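PDB 4P98: extracellular solute-binding protein from Conexibacter woesei, which probably captures a small solute outside the cell membrane and delivers it to an ABC transporter, as a lipoprotein of the BMP (PnrA-like) family. Local coordinates for residues A[34-38]-A[81-85]; A[88-94]-A[113-118]; A[123-127]-A[155-159]; A[142-147]-A[171-177]; A[210-214]-A[228-232]. All coordinates share one frame; numbering follows the deposited sequence. Where two conformers were deposited one is given.

Contact 1 of 5, residues A[34-38]-A[81-85]; sequences FNAWA and GHGID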
# COMPACT_ATOMS: atom_id res chain seq x y z
N PHE A 34 -1.48 -4.31 -2.70
CA PHE A 34 -0.82 -3.36 -3.62
C PHE A 34 -1.49 -3.26 -4.98
O PHE A 34 -1.81 -2.16 -5.44
CB PHE A 34 0.67 -3.69 -3.79
CG PHE A 34 1.42 -2.73 -4.67
CD1 PHE A 34 1.77 -1.46 -4.20
CD2 PHE A 34 1.80 -3.09 -5.96
CE1 PHE A 34 2.48 -0.59 -5.00
CE2 PHE A 34 2.51 -2.22 -6.77
CZ PHE A 34 2.83 -0.96 -6.29
N ASN A 35 -1.71 -4.39 -5.66
CA ASN A 35 -2.25 -4.33 -7.01
C ASN A 35 -3.73 -3.99 -7.02
O ASN A 35 -4.18 -3.26 -7.91
CB ASN A 35 -1.97 -5.59 -7.80
CG ASN A 35 -0.49 -5.78 -8.04
OD1 ASN A 35 0.09 -5.20 -8.96
ND2 ASN A 35 0.14 -6.57 -7.20
N ALA A 36 -4.46 -4.47 -6.02
CA ALA A 36 -5.87 -4.13 -5.87
C ALA A 36 -6.04 -2.62 -5.68
O ALA A 36 -7.03 -2.05 -6.14
CB ALA A 36 -6.49 -4.87 -4.71
N TRP A 37 -5.09 -1.99 -5.01
CA TRP A 37 -5.18 -0.54 -4.77
C TRP A 37 -5.19 0.26 -6.08
O TRP A 37 -5.93 1.24 -6.20
CB TRP A 37 -4.06 -0.05 -3.85
CG TRP A 37 -4.04 -0.72 -2.49
CD1 TRP A 37 -5.09 -1.31 -1.84
CD2 TRP A 37 -2.91 -0.87 -1.63
NE1 TRP A 37 -4.68 -1.81 -0.62
CE2 TRP A 37 -3.35 -1.55 -0.47
CE3 TRP A 37 -1.56 -0.49 -1.72
CZ2 TRP A 37 -2.50 -1.86 0.59
CZ3 TRP A 37 -0.71 -0.80 -0.66
CH2 TRP A 37 -1.19 -1.49 0.47
N ALA A 38 -4.39 -0.15 -7.05
CA ALA A 38 -4.41 0.48 -8.37
C ALA A 38 -5.69 0.18 -9.12
O ALA A 38 -6.26 1.07 -9.76
CB ALA A 38 -3.21 0.06 -9.19
N GLY A 81 2.23 2.06 -15.47
CA GLY A 81 2.92 0.90 -14.93
C GLY A 81 2.87 0.94 -13.43
O GLY A 81 3.45 1.85 -12.79
N HIS A 82 2.19 -0.05 -12.85
CA HIS A 82 1.99 -0.09 -11.41
C HIS A 82 2.96 -1.06 -10.75
O HIS A 82 2.81 -2.28 -10.84
CB HIS A 82 0.55 -0.46 -11.08
CG HIS A 82 0.26 -0.42 -9.62
ND1 HIS A 82 0.34 0.73 -8.88
CD2 HIS A 82 -0.11 -1.40 -8.76
CE1 HIS A 82 0.03 0.46 -7.62
NE2 HIS A 82 -0.24 -0.83 -7.53
N GLY A 83 3.97 -0.50 -10.07
CA GLY A 83 4.99 -1.29 -9.40
C GLY A 83 6.37 -1.05 -9.98
O GLY A 83 6.52 -0.90 -11.19
N ILE A 84 7.38 -1.03 -9.12
CA ILE A 84 8.75 -0.74 -9.55
C ILE A 84 9.26 -1.71 -10.63
O ILE A 84 10.03 -1.33 -11.51
CB ILE A 84 9.70 -0.66 -8.31
CG1 ILE A 84 11.06 -0.05 -8.68
CG2 ILE A 84 9.83 -2.03 -7.63
CD1 ILE A 84 11.99 0.21 -7.48
N ASP A 85 8.79 -2.96 -10.60
CA ASP A 85 9.22 -3.96 -11.59
C ASP A 85 8.79 -3.61 -13.02
O ASP A 85 9.40 -4.07 -13.98
CB ASP A 85 8.71 -5.35 -11.22
CG ASP A 85 9.38 -5.92 -9.97
OD1 ASP A 85 10.45 -5.44 -9.57
OD2 ASP A 85 8.81 -6.87 -9.38
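His82 pushes its imidazole under the first turn of helix 34-45, where Phe34 and Ala38 close on it. The setting is the C-terminal edge of a parallel sheet in one lobe of a periplasmic-binding-protein fold: strand 78-82 ends at His82, and a short loop leads into helix 84-94. The backbone of His82 is bonded to Ile24 and Ser26 on the neighbouring strand and the loop beyond. Its CG stands anti to the backbone N (chi1 -176°), which carries the ring across to the helix. One face of the imidazole forms an offset stack with the Phe34 ring, centroids 4.0 Å apart and planes at 15°. Ala38 CB covers the opposite face, 3.4 Å from the imidazole centroid in a CH-pi contact almost on the ring normal. Asn35 OD1 lies near the ring plane at the CD2 edge, 3.8 Å from His82 CD2; this amide is committed to Asp31 and Gly27, which fix how it is turned. The polar link is the bond from His82 NE2 to Phe34 O, 2.9 Å long, with the donor standing well above the carbonyl plane rather than on a lone pair. With two faces covered and NE2 bonded, the imidazole has little liberty to rotate. Gly83 follows. At its positive phi, 117°, a CB would strike the preceding carbonyl O, so only glycine sits there easily, and a side chain would also crowd Phe34. As it is, Gly83 CA lies at the edge of the Phe34 ring, 3.7 Å from Phe34 CE2.

Contact 2 of 5, residues A[88-94]-A[113-118]; sequences EPILRVA and RLPPNV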
# COMPACT_ATOMS: atom_id res chain seq x y z
N GLU A 88 10.97 0.21 -15.49
CA GLU A 88 11.94 0.29 -16.56
C GLU A 88 11.30 0.11 -17.95
O GLU A 88 11.56 0.89 -18.86
CB GLU A 88 13.12 -0.67 -16.30
CG GLU A 88 14.37 -0.34 -17.08
CD GLU A 88 14.75 1.13 -16.99
OE1 GLU A 88 14.89 1.64 -15.85
OE2 GLU A 88 14.89 1.77 -18.06
N PRO A 89 10.42 -0.90 -18.12
CA PRO A 89 9.70 -1.02 -19.40
C PRO A 89 8.90 0.24 -19.75
O PRO A 89 8.92 0.67 -20.91
CB PRO A 89 8.75 -2.19 -19.17
CG PRO A 89 9.33 -2.97 -18.06
CD PRO A 89 10.27 -2.10 -17.29
N ILE A 90 8.22 0.82 -18.77
CA ILE A 90 7.52 2.08 -19.02
C ILE A 90 8.49 3.14 -19.55
O ILE A 90 8.21 3.77 -20.56
CB ILE A 90 6.82 2.64 -17.76
CG1 ILE A 90 5.61 1.78 -17.39
CG2 ILE A 90 6.41 4.10 -17.98
CD1 ILE A 90 4.40 2.00 -18.28
N LEU A 91 9.63 3.31 -18.89
CA LEU A 91 10.55 4.38 -19.29
C LEU A 91 11.11 4.16 -20.70
O LEU A 91 11.31 5.11 -21.43
CB LEU A 91 11.69 4.53 -18.29
CG LEU A 91 11.27 4.89 -16.87
CD1 LEU A 91 12.48 4.82 -15.96
CD2 LEU A 91 10.67 6.28 -16.82
N ARG A 92 11.36 2.90 -21.06
CA ARG A 92 11.91 2.58 -22.38
C ARG A 92 10.91 2.85 -23.51
O ARG A 92 11.25 3.48 -24.52
CB ARG A 92 12.36 1.12 -22.43
CG ARG A 92 13.47 0.76 -21.45
CD ARG A 92 13.94 -0.66 -21.72
NE ARG A 92 14.60 -0.68 -23.01
CZ ARG A 92 15.87 -0.38 -23.21
NH1 ARG A 92 16.66 -0.09 -22.18
NH2 ARG A 92 16.37 -0.40 -24.44
N VAL A 93 9.67 2.40 -23.32
CA VAL A 93 8.64 2.56 -24.35
C VAL A 93 8.24 4.02 -24.47
O VAL A 93 7.98 4.49 -25.57
CB VAL A 93 7.44 1.63 -24.09
CG1 VAL A 93 6.35 1.83 -25.14
CG2 VAL A 93 7.89 0.18 -24.11
N ALA A 94 8.22 4.75 -23.36
CA ALA A 94 7.92 6.18 -23.39
C ALA A 94 8.74 6.94 -24.45
O ALA A 94 8.21 7.82 -25.12
CB ALA A 94 8.12 6.82 -22.01
N ARG A 113 15.04 10.44 -13.62
CA ARG A 113 15.14 9.61 -14.82
C ARG A 113 13.89 9.68 -15.71
O ARG A 113 13.74 8.88 -16.62
CB ARG A 113 15.43 8.17 -14.39
CG ARG A 113 16.62 8.07 -13.43
CD ARG A 113 16.81 6.67 -12.88
NE ARG A 113 16.79 5.73 -13.99
CZ ARG A 113 15.92 4.74 -14.15
NH1 ARG A 113 15.00 4.47 -13.23
NH2 ARG A 113 16.01 3.98 -15.25
N LEU A 114 13.01 10.64 -15.46
CA LEU A 114 11.75 10.75 -16.19
C LEU A 114 11.92 11.44 -17.55
O LEU A 114 12.34 12.59 -17.60
CB LEU A 114 10.73 11.56 -15.37
CG LEU A 114 10.30 10.96 -14.04
CD1 LEU A 114 9.37 11.91 -13.29
CD2 LEU A 114 9.61 9.62 -14.25
N PRO A 115 11.57 10.74 -18.65
CA PRO A 115 11.41 11.44 -19.91
C PRO A 115 10.31 12.51 -19.82
O PRO A 115 9.50 12.48 -18.88
CB PRO A 115 11.03 10.33 -20.90
CG PRO A 115 11.47 9.04 -20.27
CD PRO A 115 11.33 9.29 -18.79
N PRO A 116 10.25 13.44 -20.78
CA PRO A 116 9.28 14.54 -20.73
C PRO A 116 7.82 14.10 -20.71
O PRO A 116 6.96 14.90 -20.36
CB PRO A 116 9.55 15.32 -22.03
CG PRO A 116 10.92 14.92 -22.45
CD PRO A 116 11.08 13.50 -22.00
N ASN A 117 7.55 12.87 -21.11
CA ASN A 117 6.18 12.36 -21.16
C ASN A 117 5.86 11.32 -20.10
O ASN A 117 4.88 10.58 -20.24
CB ASN A 117 5.85 11.81 -22.56
CG ASN A 117 6.74 10.65 -22.99
OD1 ASN A 117 7.87 10.50 -22.50
ND2 ASN A 117 6.25 9.85 -23.93
N VAL A 118 6.64 11.28 -19.02
CA VAL A 118 6.39 10.34 -17.94
C VAL A 118 6.25 11.07 -16.61
O VAL A 118 7.06 11.93 -16.29
CB VAL A 118 7.52 9.29 -17.82
CG1 VAL A 118 7.14 8.22 -16.81
CG2 VAL A 118 7.85 8.67 -19.18
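Leu91 reaches from helix 84-94 into the loop 113-118, and its two methyls divide the work. CB carries CG anti to the carbonyl carbon (chi1 -60°), and from CG the branches part. CD1 goes to the guanidinium of Arg113, 3.7 Å from Arg113 NH2, obliquely to its plane. CD2 enters an apolar corner: it lies 3.7 Å from Pro115 CD and 4.0 Å from Val118 CG1, with Leu114 CD2 a little farther off. The leucine crosses Arg113, Pro115 and Val118 each at about a right angle.

One turn before Leu91, Glu88 meets the edge of the same guanidinium. Arg113 NH2 gives a salt-bridging hydrogen bond of 2.7 Å to Glu88 OE1, which receives it on the syn lone pair and lies near the guanidinium plane; the two flat groups are turned 41° against each other. At the far end of the segment, Ala94 CB presses on Val118 CG2 at 3.4 Å, a tight carbon pair. Asn117 ND2 bonds Ala94 O at 3.1 Å, nearly straight (168°) and close to the amide plane, and also serves Val100 O. Replacing Asn117 by an alanine would probably leave both Ala94 O and Val100 O without this donor and remove the polar tie between helix and turn, leaving the packing of Ala94 there.

That turn, type I from Pro115 to Val118, leads into strand 118-123. Helix 84-94 thus lies against the start of this strand and against strand 101-105, where Phe102 touches Ala94 and Ile90, while helix 61-73 meets Ile90 and Pro89.

Contact 3 of 5, residues A[123-127]-A[155-159]; sequences YDFGQ and FVLAT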
# COMPACT_ATOMS: atom_id res chain seq x y z
N TYR A 123 6.46 5.96 -2.56
CA TYR A 123 5.99 5.96 -1.19
C TYR A 123 7.01 5.26 -0.31
O TYR A 123 7.90 4.56 -0.81
CB TYR A 123 4.64 5.27 -1.05
CG TYR A 123 4.66 3.75 -1.27
CD1 TYR A 123 4.82 3.20 -2.54
CD2 TYR A 123 4.50 2.87 -0.20
CE1 TYR A 123 4.82 1.81 -2.73
CE2 TYR A 123 4.49 1.49 -0.39
CZ TYR A 123 4.65 0.97 -1.66
OH TYR A 123 4.65 -0.40 -1.84
N ASP A 124 6.89 5.45 0.99
CA ASP A 124 7.84 4.89 1.94
C ASP A 124 7.16 3.76 2.72
O ASP A 124 6.14 3.97 3.38
CB ASP A 124 8.35 5.97 2.91
CG ASP A 124 9.34 6.95 2.26
OD1 ASP A 124 10.03 6.60 1.28
OD2 ASP A 124 9.42 8.10 2.75
N PHE A 125 7.74 2.56 2.63
CA PHE A 125 7.20 1.38 3.32
C PHE A 125 7.07 1.62 4.82
O PHE A 125 6.08 1.23 5.44
CB PHE A 125 8.09 0.16 3.07
CG PHE A 125 8.00 -0.37 1.67
CD1 PHE A 125 6.89 -1.12 1.29
CD2 PHE A 125 9.00 -0.13 0.75
CE1 PHE A 125 6.79 -1.62 -0.00
CE2 PHE A 125 8.90 -0.62 -0.55
CZ PHE A 125 7.79 -1.36 -0.92
N GLY A 126 8.06 2.29 5.39
CA GLY A 126 8.06 2.62 6.81
C GLY A 126 6.81 3.35 7.26
O GLY A 126 6.39 3.18 8.40
N GLN A 127 6.20 4.14 6.37
CA GLN A 127 4.98 4.89 6.70
C GLN A 127 3.73 4.04 6.80
O GLN A 127 2.86 4.33 7.63
CB GLN A 127 4.74 6.05 5.73
CG GLN A 127 5.71 7.19 5.98
CD GLN A 127 5.24 8.53 5.47
OE1 GLN A 127 4.10 8.69 5.07
NE2 GLN A 127 6.13 9.49 5.46
N PHE A 155 13.14 -3.64 2.92
CA PHE A 155 11.85 -2.94 2.97
C PHE A 155 10.90 -3.54 4.02
O PHE A 155 10.10 -2.83 4.60
CB PHE A 155 11.16 -2.84 1.59
CG PHE A 155 10.50 -4.11 1.11
CD1 PHE A 155 11.23 -5.09 0.44
CD2 PHE A 155 9.13 -4.30 1.27
CE1 PHE A 155 10.62 -6.25 -0.01
CE2 PHE A 155 8.52 -5.46 0.81
CZ PHE A 155 9.26 -6.43 0.17
N VAL A 156 10.99 -4.86 4.24
CA VAL A 156 10.18 -5.51 5.26
C VAL A 156 10.65 -5.08 6.66
O VAL A 156 9.83 -4.71 7.50
CB VAL A 156 10.23 -7.05 5.11
CG1 VAL A 156 9.43 -7.72 6.22
CG2 VAL A 156 9.70 -7.44 3.75
N LEU A 157 11.95 -5.12 6.90
CA LEU A 157 12.52 -4.67 8.18
C LEU A 157 12.19 -3.19 8.46
O LEU A 157 11.90 -2.80 9.60
CB LEU A 157 14.03 -4.89 8.19
CG LEU A 157 14.54 -6.34 8.15
CD1 LEU A 157 16.05 -6.38 8.05
CD2 LEU A 157 14.06 -7.09 9.38
N ALA A 158 12.18 -2.38 7.41
CA ALA A 158 11.77 -0.97 7.52
C ALA A 158 10.29 -0.83 7.91
O ALA A 158 9.93 -0.02 8.79
CB ALA A 158 12.07 -0.22 6.24
N THR A 159 9.43 -1.65 7.29
CA THR A 159 8.02 -1.65 7.61
C THR A 159 7.82 -1.96 9.09
O THR A 159 7.04 -1.29 9.78
CB THR A 159 7.23 -2.67 6.76
OG1 THR A 159 7.42 -2.39 5.35
CG2 THR A 159 5.75 -2.61 7.08
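Over one face of the Phe125 ring lies Phe155, with its CD2 above the ring centre and its CB above the rim. Phe155 CB is 3.6 Å from Phe125 CD2 and makes a CH-pi contact, 4.0 Å from the Phe125 centroid. The two rings are neither stacked nor edge-to-face: their planes stand 45° apart, with centroids separated by 4.8 Å. The Phe155 ring meets Phe125 CE1 obliquely, while Val156 CG2 from its own helix lies over one of its faces. Phe155 CG sits between the backbone N and the carbonyl carbon (chi1 77°), a crowded position that folds the ring back across Phe125 and leaves CB presented to the neighbouring face.

Behind the rings, Phe125 CB approaches Thr159 OG1 at 3.5 Å, an ordinary contact. The threonine hydroxyl spends its proton within its own helix, on Phe155 O at 2.8 Å. That carbonyl also receives Thr159 N, and the two donors arrive from opposite faces of the carbonyl plane. The hydroxyl's bond to Phe155 O fixes the rotation of the threonine and keeps OG1 beside Phe125 CB. Gly126 brings the backbones together, its CA only 4.3 Å from Thr159 CA and 3.8 Å from Ala158 O, with no side chain between them.

The segment 123-127 marks a passage in the fold: after strand 118-123 of the first lobe the chain passes over to helix 125-137 of the second. The first turn of this helix packs against the first turns of helix 154-170, whose Val156 and Leu157 touch Tyr180 of strand 175-180, while Phe155 touches Phe184 and Ala158 touches Phe316.

Contact 4 of 5, residues A[142-147]-A[171-177]; sequences VEKVGA and NPRASYE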
# COMPACT_ATOMS: atom_id res chain seq x y z
N VAL A 142 -5.54 -2.93 24.62
CA VAL A 142 -4.58 -3.76 23.89
C VAL A 142 -3.19 -3.41 24.38
O VAL A 142 -2.64 -2.37 24.01
CB VAL A 142 -4.70 -3.55 22.38
CG1 VAL A 142 -3.63 -4.34 21.63
CG2 VAL A 142 -6.10 -3.92 21.90
N GLU A 143 -2.61 -4.24 25.24
CA GLU A 143 -1.31 -3.94 25.80
C GLU A 143 -0.19 -4.80 25.22
O GLU A 143 0.98 -4.49 25.43
CB GLU A 143 -1.31 -4.02 27.35
CG GLU A 143 -2.08 -2.89 28.08
CD GLU A 143 -1.78 -1.45 27.59
OE1 GLU A 143 -0.62 -0.96 27.65
OE2 GLU A 143 -2.74 -0.77 27.17
N LYS A 144 -0.57 -5.85 24.48
CA LYS A 144 0.39 -6.78 23.86
C LYS A 144 0.05 -6.92 22.37
O LYS A 144 -1.06 -7.30 22.03
CB LYS A 144 0.34 -8.15 24.54
CG LYS A 144 0.82 -8.15 25.98
CD LYS A 144 1.00 -9.56 26.54
CE LYS A 144 1.59 -9.50 27.95
NZ LYS A 144 1.69 -10.84 28.58
N VAL A 145 1.02 -6.62 21.51
CA VAL A 145 0.80 -6.59 20.07
C VAL A 145 1.80 -7.52 19.41
O VAL A 145 2.98 -7.55 19.77
CB VAL A 145 1.02 -5.17 19.49
CG1 VAL A 145 0.88 -5.16 17.96
CG2 VAL A 145 0.05 -4.18 20.12
N GLY A 146 1.31 -8.28 18.43
CA GLY A 146 2.16 -9.22 17.68
C GLY A 146 2.09 -8.89 16.21
O GLY A 146 1.02 -8.55 15.70
N ALA A 147 3.23 -8.99 15.53
CA ALA A 147 3.29 -8.71 14.09
C ALA A 147 3.97 -9.85 13.36
O ALA A 147 4.98 -10.38 13.81
CB ALA A 147 4.02 -7.41 13.82
N ASN A 171 1.17 4.40 22.13
CA ASN A 171 1.05 3.68 23.40
C ASN A 171 2.41 3.19 23.85
O ASN A 171 2.77 2.03 23.61
CB ASN A 171 0.07 2.51 23.25
CG ASN A 171 -0.22 1.81 24.56
OD1 ASN A 171 0.39 2.10 25.60
ND2 ASN A 171 -1.16 0.87 24.53
N PRO A 172 3.17 4.05 24.54
CA PRO A 172 4.52 3.66 24.93
C PRO A 172 4.57 2.54 25.97
O PRO A 172 5.64 1.98 26.20
CB PRO A 172 5.12 4.96 25.50
CG PRO A 172 3.95 5.81 25.86
CD PRO A 172 2.86 5.45 24.91
N ARG A 173 3.43 2.22 26.58
CA ARG A 173 3.33 1.13 27.55
C ARG A 173 3.11 -0.25 26.91
O ARG A 173 3.35 -1.26 27.55
CB ARG A 173 2.21 1.41 28.55
CG ARG A 173 2.53 2.50 29.56
CD ARG A 173 3.32 1.95 30.74
NE ARG A 173 3.73 2.99 31.68
CZ ARG A 173 4.27 2.76 32.88
NH1 ARG A 173 4.46 1.52 33.33
NH2 ARG A 173 4.61 3.79 33.65
N ALA A 174 2.66 -0.29 25.65
CA ALA A 174 2.39 -1.57 24.99
C ALA A 174 3.67 -2.36 24.74
O ALA A 174 4.73 -1.78 24.52
CB ALA A 174 1.65 -1.35 23.68
N SER A 175 3.57 -3.68 24.80
CA SER A 175 4.70 -4.54 24.47
C SER A 175 4.47 -5.11 23.08
O SER A 175 3.34 -5.14 22.57
CB SER A 175 4.88 -5.65 25.51
OG SER A 175 3.80 -6.54 25.47
N TYR A 176 5.55 -5.55 22.46
CA TYR A 176 5.55 -5.87 21.04
C TYR A 176 6.48 -7.05 20.77
O TYR A 176 7.59 -7.11 21.30
CB TYR A 176 6.02 -4.64 20.26
CG TYR A 176 6.17 -4.84 18.76
CD1 TYR A 176 5.08 -4.73 17.90
CD2 TYR A 176 7.41 -5.13 18.22
CE1 TYR A 176 5.24 -4.91 16.52
CE2 TYR A 176 7.57 -5.32 16.86
CZ TYR A 176 6.50 -5.20 16.02
OH TYR A 176 6.70 -5.39 14.68
N GLU A 177 5.99 -7.99 19.96
CA GLU A 177 6.81 -9.10 19.48
C GLU A 177 6.49 -9.29 18.01
O GLU A 177 5.37 -9.04 17.56
CB GLU A 177 6.51 -10.40 20.25
CG GLU A 177 7.59 -11.46 20.08
CD GLU A 177 7.27 -12.80 20.76
OE1 GLU A 177 6.44 -12.83 21.70
OE2 GLU A 177 7.86 -13.82 20.34
O HOH W 1 -2.56 -0.31 22.27
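Glu143 and Asn171 meet side chain to side chain where two strands begin. The glutamate bends at chi2 (-47°), curling its carboxylate toward the turn 171-174, so that OE2 accepts a weak bond of 3.5 Å from Asn171 ND2; the two side chains cross at about a right angle, with carboxylate and amide planes 56° apart. Asn171 ND2 also donates to a water 2.9 Å from it that lies within bonding distance of Val142 O, while OD1 weakly accepts from the backbone N of Arg173 and of Ala174 within the type I turn. An alanine in place of Asn171 is likely to leave the water without this donor and Glu143 without its weak partner, and to slacken the turn by the loss of the OD1 bonds, though the backbone bond from Ala174 N to Asn171 O would remain.

Farther along, Ser175 OG occupies the site between backbone N and carbonyl carbon (chi1 67°), bringing it to 3.4 Å from Lys144 CG. On the other side of the sheet Val145 CG1 is 4.2 Å from Tyr176 CD1. Tyr176 lays its ring obliquely to Ala147 CB, which is 3.5 Å from Tyr176 OH; that hydroxyl bonds Glu178. His160, Ile163 and Arg164 of helix 154-170 touch this tyrosine.

The backbones are paired by Ser175 N to Glu143 O, Val145 N to Ser175 O, Glu177 N to Val145 O (3.0 Å) and Ala147 N to Glu177 O. These are the alternating bonds of a parallel pair, here the edge strand 175-180 and strand 144-149 of a beta-alpha-beta unit closed by helix 154-170.

Contact 5 of 5, residues A[210-214]-A[228-232]; sequences DGRGL and VSAAA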
# COMPACT_ATOMS: atom_id res chain seq x y z
N ASP A 210 0.75 -10.94 3.36
CA ASP A 210 -0.61 -11.11 2.88
C ASP A 210 -1.63 -10.96 4.01
O ASP A 210 -2.60 -10.21 3.89
CB ASP A 210 -0.78 -12.45 2.18
CG ASP A 210 -2.19 -12.65 1.66
OD1 ASP A 210 -3.04 -13.11 2.43
OD2 ASP A 210 -2.47 -12.33 0.49
N GLY A 211 -1.41 -11.69 5.10
CA GLY A 211 -2.28 -11.63 6.26
C GLY A 211 -3.38 -12.69 6.36
O GLY A 211 -3.92 -12.87 7.43
N ARG A 212 -3.74 -13.38 5.28
CA ARG A 212 -4.85 -14.35 5.35
C ARG A 212 -4.64 -15.48 6.36
O ARG A 212 -5.60 -15.96 6.98
CB ARG A 212 -5.18 -14.92 3.98
CG ARG A 212 -6.18 -14.06 3.23
CD ARG A 212 -6.35 -14.53 1.81
NE ARG A 212 -5.35 -13.92 0.95
CZ ARG A 212 -5.43 -13.83 -0.37
NH1 ARG A 212 -6.46 -14.34 -1.03
NH2 ARG A 212 -4.47 -13.21 -1.05
N GLY A 213 -3.39 -15.90 6.53
CA GLY A 213 -3.05 -16.96 7.49
C GLY A 213 -3.12 -16.43 8.90
O GLY A 213 -3.70 -17.05 9.79
N LEU A 214 -2.53 -15.26 9.11
CA LEU A 214 -2.63 -14.56 10.38
C LEU A 214 -4.10 -14.35 10.78
O LEU A 214 -4.46 -14.49 11.95
CB LEU A 214 -1.88 -13.22 10.27
CG LEU A 214 -1.96 -12.24 11.42
CD1 LEU A 214 -0.62 -11.53 11.60
CD2 LEU A 214 -3.10 -11.26 11.19
N VAL A 228 -4.59 -7.06 7.16
CA VAL A 228 -4.93 -8.26 6.40
C VAL A 228 -5.52 -7.91 5.05
O VAL A 228 -6.30 -6.98 4.93
CB VAL A 228 -5.87 -9.19 7.20
CG1 VAL A 228 -6.26 -10.40 6.36
CG2 VAL A 228 -5.21 -9.62 8.49
N SER A 229 -5.11 -8.66 4.04
CA SER A 229 -5.60 -8.52 2.67
C SER A 229 -7.11 -8.38 2.61
O SER A 229 -7.84 -9.12 3.29
CB SER A 229 -5.19 -9.75 1.84
OG SER A 229 -5.87 -9.81 0.58
N ALA A 230 -7.56 -7.47 1.74
CA ALA A 230 -8.98 -7.29 1.45
C ALA A 230 -9.60 -8.51 0.76
O ALA A 230 -10.82 -8.62 0.72
CB ALA A 230 -9.20 -6.04 0.58
N ALA A 231 -8.78 -9.42 0.22
CA ALA A 231 -9.29 -10.62 -0.47
C ALA A 231 -9.63 -11.77 0.48
O ALA A 231 -10.04 -12.84 0.04
CB ALA A 231 -8.30 -11.08 -1.51
N ALA A 232 -9.46 -11.57 1.78
CA ALA A 232 -9.79 -12.58 2.76
C ALA A 232 -11.29 -12.85 2.81
O ALA A 232 -12.09 -12.04 2.33
CB ALA A 232 -9.28 -12.16 4.12
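Asp210 and Ser229 join two loops that follow parallel strands of the second lobe, just where helix 212-221 begins with Gly211 as its N-cap residue. The close part is backbone against backbone: Ser229 N bonds Asp210 O at 3.0 Å, nearly along the C=O axis. Gly211 lies against Val228, with CA atoms 4.3 Å apart; any CB at Gly211 would collide with Val228 CA, and at the positive phi (95°) it would also strike the preceding carbonyl O, so glycine alone fits comfortably. Val228 fits its two methyls here, CG1 at 3.6 Å from Gly211 O and CG2 at 3.8 Å from Leu214 CD2, and Leu214 continues inward to Leu205 and Ala207 of strand 205-207.

The partly exposed side is looser and belongs to Arg212. Its CG rests on Ala232 CB at 3.7 Å, and Ser229 OG and Ala231 CB lie over one face of the guanidinium without bonding it. Ser229 OG is turned instead to Ala231 N, as an ST turn, and to Asp31 O of the other lobe's first loop. The arginine gains its hold from its own segment: Asp210 takes NE and NH2 side-on, one nitrogen to each oxygen, which keeps the guanidinium flat beside the carboxylate. Asp210 OD1 serves twice, forming an Asx turn by accepting Arg212 N at 2.9 Å on its anti side while Arg212 NE uses its syn lone pair.

How the contacts relate
The contacts follow in series along the chain, except that contacts 3 and 4 interleave through helix 125-137, strand 144-149, helix 154-170 and strand 175-180. Contacts 1 and 2 belong to the lobe built on the six-stranded sheet and share helix 84-94, touching through Gly81 and Ile90. Contacts 4 and 5 lie in the lobe of the five-stranded sheet, about 21 Å apart between centres. Contact 3 stands where the chain leaves strand 118-123 for the second lobe, its Tyr123 touching Phe34 of contact 1. Contacts 1, 3 and 5, 16 to 18 Å apart between centres, gather nearer the middle, consistent with a solute cleft between lobes; the centres of contacts 2 and 4 lie about 44 Å apart.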